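Local structure of alcohol dehydrogenase, zinc-containing (3IP1) at residues I60-C65 and V392-E397; E98-V103 and R186-G191. The protein catalyses the NAD(+)-dependent oxidation of scyllo-inosose to 3-dehydro-scyllo-inosose and probably serves in myo-inositol degradation. All coordinates share one frame; numbering follows the deposited sequence.

Contact 1 (I60-C65 and V392-E397); sequences IKVKAC and VTMLNE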
loop_
_atom_site.group_PDB
_atom_site.type_symbol
_atom_site.label_atom_id
_atom_site.label_comp_id
_atom_site.label_asym_id
_atom_site.label_seq_id
_atom_site.Cartn_x
_atom_site.Cartn_y
_atom_site.Cartn_z
ATOM N N ILE A 60 -19.613 30.345 -14.027
ATOM C CA ILE A 60 -19.505 29.525 -15.211
ATOM C C ILE A 60 -20.789 29.632 -16.036
ATOM O O ILE A 60 -21.885 29.545 -15.500
ATOM C CB ILE A 60 -19.296 28.051 -14.802
ATOM C CG1 ILE A 60 -18.008 27.896 -13.968
ATOM C CG2 ILE A 60 -19.296 27.137 -16.037
ATOM C CD1 ILE A 60 -17.939 26.562 -13.162
ATOM N N LYS A 61 -20.657 29.829 -17.336
ATOM C CA LYS A 61 -21.793 29.765 -18.232
ATOM C C LYS A 61 -21.965 28.297 -18.562
ATOM O O LYS A 61 -21.077 27.704 -19.192
ATOM C CB LYS A 61 -21.477 30.581 -19.482
ATOM C CG LYS A 61 -22.518 30.619 -20.579
ATOM C CD LYS A 61 -22.068 31.688 -21.605
ATOM C CE LYS A 61 -22.862 31.646 -22.906
ATOM N NZ LYS A 61 -24.331 31.587 -22.654
ATOM N N VAL A 62 -23.074 27.698 -18.112
ATOM C CA VAL A 62 -23.273 26.246 -18.271
ATOM C C VAL A 62 -23.450 25.863 -19.737
ATOM O O VAL A 62 -24.209 26.489 -20.482
ATOM C CB VAL A 62 -24.476 25.698 -17.425
ATOM C CG1 VAL A 62 -24.584 24.177 -17.516
ATOM C CG2 VAL A 62 -24.382 26.137 -15.959
ATOM N N LYS A 63 -22.741 24.828 -20.160
ATOM C CA LYS A 63 -22.969 24.270 -21.480
ATOM C C LYS A 63 -23.770 22.978 -21.434
ATOM O O LYS A 63 -24.632 22.755 -22.277
ATOM C CB LYS A 63 -21.642 24.038 -22.182
ATOM C CG LYS A 63 -20.988 25.298 -22.692
ATOM C CD LYS A 63 -21.440 25.610 -24.115
ATOM C CE LYS A 63 -22.401 26.796 -24.144
ATOM N NZ LYS A 63 -22.741 27.232 -25.550
ATOM N N ALA A 64 -23.488 22.116 -20.463
ATOM C CA ALA A 64 -24.198 20.845 -20.378
ATOM C C ALA A 64 -24.354 20.424 -18.931
ATOM O O ALA A 64 -23.503 20.740 -18.101
ATOM C CB ALA A 64 -23.477 19.756 -21.197
ATOM N N CYS A 65 -25.437 19.708 -18.635
ATOM C CA CYS A 65 -25.685 19.185 -17.289
ATOM C C CYS A 65 -26.484 17.881 -17.345
ATOM O O CYS A 65 -27.602 17.839 -17.872
ATOM C CB CYS A 65 -26.415 20.208 -16.419
ATOM S SG CYS A 65 -26.370 19.746 -14.654
ATOM N N VAL A 392 -29.687 11.338 -19.701
ATOM C CA VAL A 392 -30.299 12.483 -20.362
ATOM C C VAL A 392 -29.534 13.706 -19.917
ATOM O O VAL A 392 -29.307 13.888 -18.731
ATOM C CB VAL A 392 -31.795 12.630 -19.968
ATOM C CG1 VAL A 392 -32.373 13.986 -20.418
ATOM C CG2 VAL A 392 -32.605 11.479 -20.562
ATOM N N THR A 393 -29.147 14.543 -20.880
ATOM C CA THR A 393 -28.267 15.681 -20.609
ATOM C C THR A 393 -28.815 16.998 -21.159
ATOM O O THR A 393 -29.102 17.102 -22.357
ATOM C CB THR A 393 -26.866 15.426 -21.248
ATOM O OG1 THR A 393 -26.370 14.153 -20.812
ATOM C CG2 THR A 393 -25.878 16.516 -20.887
HETATM N N MSE A 394 -28.915 18.004 -20.284
HETATM C CA MSE A 394 -29.186 19.373 -20.709
HETATM C C MSE A 394 -28.043 19.919 -21.563
HETATM O O MSE A 394 -26.887 19.846 -21.181
HETATM C CB MSE A 394 -29.380 20.290 -19.512
HETATM C CG MSE A 394 -29.998 21.617 -19.904
HETATM SE SE MSE A 394 -29.809 22.964 -18.520
HETATM C CE MSE A 394 -27.957 23.446 -18.820
ATOM N N LEU A 395 -28.377 20.457 -22.728
ATOM C CA LEU A 395 -27.412 21.140 -23.568
ATOM C C LEU A 395 -27.912 22.560 -23.850
ATOM O O LEU A 395 -28.985 22.732 -24.427
ATOM C CB LEU A 395 -27.226 20.363 -24.870
ATOM C CG LEU A 395 -26.248 20.901 -25.914
ATOM C CD1 LEU A 395 -24.803 20.901 -25.379
ATOM C CD2 LEU A 395 -26.352 20.057 -27.191
ATOM N N ASN A 396 -27.152 23.564 -23.412
ATOM C CA ASN A 396 -27.416 24.961 -23.759
ATOM C C ASN A 396 -26.709 25.353 -25.048
ATOM O O ASN A 396 -25.508 25.144 -25.183
ATOM C CB ASN A 396 -26.947 25.898 -22.642
ATOM C CG ASN A 396 -27.795 25.795 -21.403
ATOM O OD1 ASN A 396 -28.958 25.374 -21.468
ATOM N ND2 ASN A 396 -27.224 26.181 -20.250
ATOM N N GLU A 397 -27.457 25.930 -25.986
ATOM C CA GLU A 397 -26.909 26.382 -27.282
ATOM C C GLU A 397 -27.341 27.806 -27.579
ATOM O O GLU A 397 -26.769 28.750 -27.046
ATOM C CB GLU A 397 -27.383 25.489 -28.424
ATOM C CG GLU A 397 -27.619 24.057 -28.032
ATOM C CD GLU A 397 -28.669 23.404 -28.899
ATOM O OE1 GLU A 397 -28.305 22.939 -30.003
ATOM O OE2 GLU A 397 -29.853 23.358 -28.475
#

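Contact 2 (E98-V103 and R186-G191); sequences EFSGVV and RLFLAG. With CD (cadmium ion), chain F.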
loop_
_atom_site.group_PDB
_atom_site.type_symbol
_atom_site.label_atom_id
_atom_site.label_comp_id
_atom_site.label_asym_id
_atom_site.label_seq_id
_atom_site.Cartn_x
_atom_site.Cartn_y
_atom_site.Cartn_z
ATOM N N GLU A 98 -23.907 17.491 -12.573
ATOM C CA GLU A 98 -23.041 16.792 -13.515
ATOM C C GLU A 98 -22.819 17.685 -14.725
ATOM O O GLU A 98 -23.452 17.503 -15.768
ATOM C CB GLU A 98 -23.677 15.476 -13.958
ATOM C CG GLU A 98 -23.879 14.466 -12.858
ATOM C CD GLU A 98 -24.603 13.217 -13.339
ATOM O OE1 GLU A 98 -24.957 13.145 -14.538
ATOM O OE2 GLU A 98 -24.826 12.310 -12.523
ATOM N N PHE A 99 -21.908 18.639 -14.611
ATOM C CA PHE A 99 -21.920 19.735 -15.571
ATOM C C PHE A 99 -20.560 20.196 -16.064
ATOM O O PHE A 99 -19.530 19.927 -15.437
ATOM C CB PHE A 99 -22.665 20.928 -14.973
ATOM C CG PHE A 99 -21.805 21.797 -14.089
ATOM C CD1 PHE A 99 -21.513 21.409 -12.789
ATOM C CD2 PHE A 99 -21.302 23.003 -14.565
ATOM C CE1 PHE A 99 -20.722 22.212 -11.964
ATOM C CE2 PHE A 99 -20.512 23.820 -13.764
ATOM C CZ PHE A 99 -20.211 23.426 -12.453
ATOM N N SER A 100 -20.598 20.938 -17.174
ATOM C CA SER A 100 -19.449 21.659 -17.707
ATOM C C SER A 100 -19.920 22.994 -18.326
ATOM O O SER A 100 -21.131 23.241 -18.496
ATOM C CB SER A 100 -18.757 20.833 -18.769
ATOM O OG SER A 100 -19.691 20.601 -19.815
ATOM N N GLY A 101 -18.963 23.859 -18.647
ATOM C CA GLY A 101 -19.281 25.172 -19.178
ATOM C C GLY A 101 -18.027 25.999 -19.343
ATOM O O GLY A 101 -16.920 25.463 -19.336
ATOM N N VAL A 102 -18.186 27.304 -19.523
ATOM C CA VAL A 102 -17.022 28.162 -19.711
ATOM C C VAL A 102 -16.989 29.254 -18.640
ATOM O O VAL A 102 -18.041 29.777 -18.232
ATOM C CB VAL A 102 -16.929 28.733 -21.168
ATOM C CG1 VAL A 102 -17.000 27.606 -22.191
ATOM C CG2 VAL A 102 -18.021 29.729 -21.442
ATOM N N VAL A 103 -15.791 29.574 -18.167
ATOM C CA VAL A 103 -15.629 30.641 -17.191
ATOM C C VAL A 103 -15.975 31.984 -17.836
ATOM O O VAL A 103 -15.450 32.326 -18.899
ATOM C CB VAL A 103 -14.200 30.666 -16.569
ATOM C CG1 VAL A 103 -14.123 31.725 -15.484
ATOM C CG2 VAL A 103 -13.851 29.276 -15.968
ATOM N N ARG A 186 -19.583 18.437 -28.082
ATOM C CA ARG A 186 -19.151 17.134 -27.558
ATOM C C ARG A 186 -18.112 17.291 -26.433
ATOM O O ARG A 186 -18.046 16.470 -25.526
ATOM C CB ARG A 186 -18.611 16.245 -28.684
ATOM C CG ARG A 186 -19.697 15.605 -29.559
ATOM C CD ARG A 186 -19.126 14.679 -30.665
ATOM N NE ARG A 186 -18.081 13.765 -30.186
ATOM C CZ ARG A 186 -18.290 12.725 -29.372
ATOM N NH1 ARG A 186 -19.511 12.457 -28.937
ATOM N NH2 ARG A 186 -17.275 11.955 -28.980
ATOM N N LEU A 187 -17.302 18.344 -26.500
ATOM C CA LEU A 187 -16.360 18.642 -25.433
ATOM C C LEU A 187 -17.100 18.827 -24.104
ATOM O O LEU A 187 -16.664 18.337 -23.062
ATOM C CB LEU A 187 -15.543 19.902 -25.751
ATOM C CG LEU A 187 -14.417 20.237 -24.760
ATOM C CD1 LEU A 187 -13.218 20.851 -25.488
ATOM C CD2 LEU A 187 -14.882 21.149 -23.645
ATOM N N PHE A 188 -18.213 19.557 -24.150
ATOM C CA PHE A 188 -18.967 19.859 -22.947
ATOM C C PHE A 188 -19.799 18.657 -22.505
ATOM O O PHE A 188 -19.921 18.371 -21.317
ATOM C CB PHE A 188 -19.792 21.127 -23.145
ATOM C CG PHE A 188 -18.945 22.356 -23.373
ATOM C CD1 PHE A 188 -18.202 22.903 -22.328
ATOM C CD2 PHE A 188 -18.868 22.945 -24.648
ATOM C CE1 PHE A 188 -17.389 24.020 -22.532
ATOM C CE2 PHE A 188 -18.072 24.078 -24.876
ATOM C CZ PHE A 188 -17.331 24.618 -23.819
ATOM N N LEU A 189 -20.350 17.939 -23.475
ATOM C CA LEU A 189 -20.938 16.649 -23.191
ATOM C C LEU A 189 -19.967 15.742 -22.413
ATOM O O LEU A 189 -20.361 15.142 -21.416
ATOM C CB LEU A 189 -21.436 15.981 -24.478
ATOM C CG LEU A 189 -22.607 16.656 -25.205
ATOM C CD1 LEU A 189 -23.042 15.810 -26.382
ATOM C CD2 LEU A 189 -23.808 16.942 -24.282
ATOM N N ALA A 190 -18.713 15.640 -22.862
ATOM C CA ALA A 190 -17.731 14.777 -22.186
ATOM C C ALA A 190 -17.455 15.297 -20.775
ATOM O O ALA A 190 -17.402 14.523 -19.805
ATOM C CB ALA A 190 -16.431 14.669 -22.999
ATOM N N GLY A 191 -17.301 16.614 -20.679
ATOM C CA GLY A 191 -17.138 17.320 -19.390
ATOM C C GLY A 191 -18.254 17.075 -18.395
ATOM O O GLY A 191 -17.993 16.937 -17.197
HETATM CD CD CD F . -24.182 12.423 -10.043
HETATM O O HOH W 1 -23.145 10.307 -10.093
#

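Contact 1 (I60-C65 and V392-E397)
Strands 60-65 and 392-395 run antiparallel at 169°, their axes approaching to 4.5 Å. C65 and M394 form a hydrogen-bonded pair: C65 N reaches M394 O at 2.9 Å, in the carbonyl plane on a lone pair, while M394 N gives the return bond to C65 O at 2.8 Å from above that carbonyl's plane. A64 and L395 make the neighbouring non-hydrogen-bonded pair, and N396 N continues the pairing to K63 O at 2.9 Å. On its other edge strand 60-65 carries a classic beta bulge, where K63 and A64 both face S100.

The amide of N396 prolongs the pairing by one more link. Its ND2 lies 3.0 Å from V62 O and approaches from above the carbonyl plane, with the acceptor nearly in the plane of the amide; a weak second bond to A162 O also holds this nitrogen. K63 bends at chi2 and chi3, bringing NZ round to a weak hydrogen bond with N396 O. C65 and M394 share one face of the sheet. The selenomethionine M394 starts with CG anti to the backbone N (chi1 -166°) and turns at chi3, so that its CE meets V62 CG1 at 3.7 Å with the two side chains crossing nearly at a right angle. A64 projects from the opposite face, where its CB touches T393 CG2 at 4.0 Å and both residues pack on S192 of helix 185-192. Such a C-terminal strand, returning after the Rossmann domain to complete the GroES-like catalytic domain, is characteristic of zinc-containing alcohol dehydrogenases.

Contact 2 (E98-V103 and R186-G191)
The ring of F188 meets strand 98-103 at its edge, with S100 OG and G101 O both near the ring plane, the latter 3.5 Å from CE1. Beyond them, V102 crosses the phenyl group at about a right angle and sets CG1 only 3.4 Å from CZ in an oblique approach. One face of the ring takes L187 CD2, displaced toward the rim, from the same helix. With CG anti to the carbonyl carbon (chi1 -64°), F188 swings its ring along the strand, and its backbone carbonyl accepts a hydrogen bond: S100 OG donates to F188 O at 2.7 Å, from somewhat above the carbonyl plane. S100 holds its hydroxyl in the crowded position between backbone N and carbonyl carbon (chi1 61°), which aims it at the helix.

An alanine in place of F188 would remove the ring and its packing against V102 and G101, and would probably loosen the helix on the strand. One turn on, G191 lets the helix sit close, its C 3.8 Å from S100 CB; a beta carbon there would come within 2.8 Å of that same atom.

E98, extended beyond CG, binds the cadmium ion through OE2 at 2.6 Å, together with H97, E195 and a water, while K391 forms a salt bridge with OE1 and probably steadies the carboxylate. A strand of the GroES-like domain thus packs under helix 185-192 and delivers a ligand to the catalytic metal site of the zinc-containing alcohol dehydrogenase family.

In the fold
Both contacts are buried and reach the same sheet, in which strands 57-66 and 98-106 are neighbours; their centres lie about 7 Å apart. K61 N with V102 O and K63 N with S100 O probably hydrogen bond across them, and K63 CB packs on the F188 ring. Contact 1 adds a strand edge to edge and depends on repeated backbone bonds, whereas contact 2 lays a helix over the sheet through one serine hydroxyl and an aromatic ring. Only contact 2 supplies a metal ligand directly; the side chain of C65 in contact 1 lies about 5 Å from that of E98. Along the chain, contact 2 nests within the long excursion that contact 1 closes.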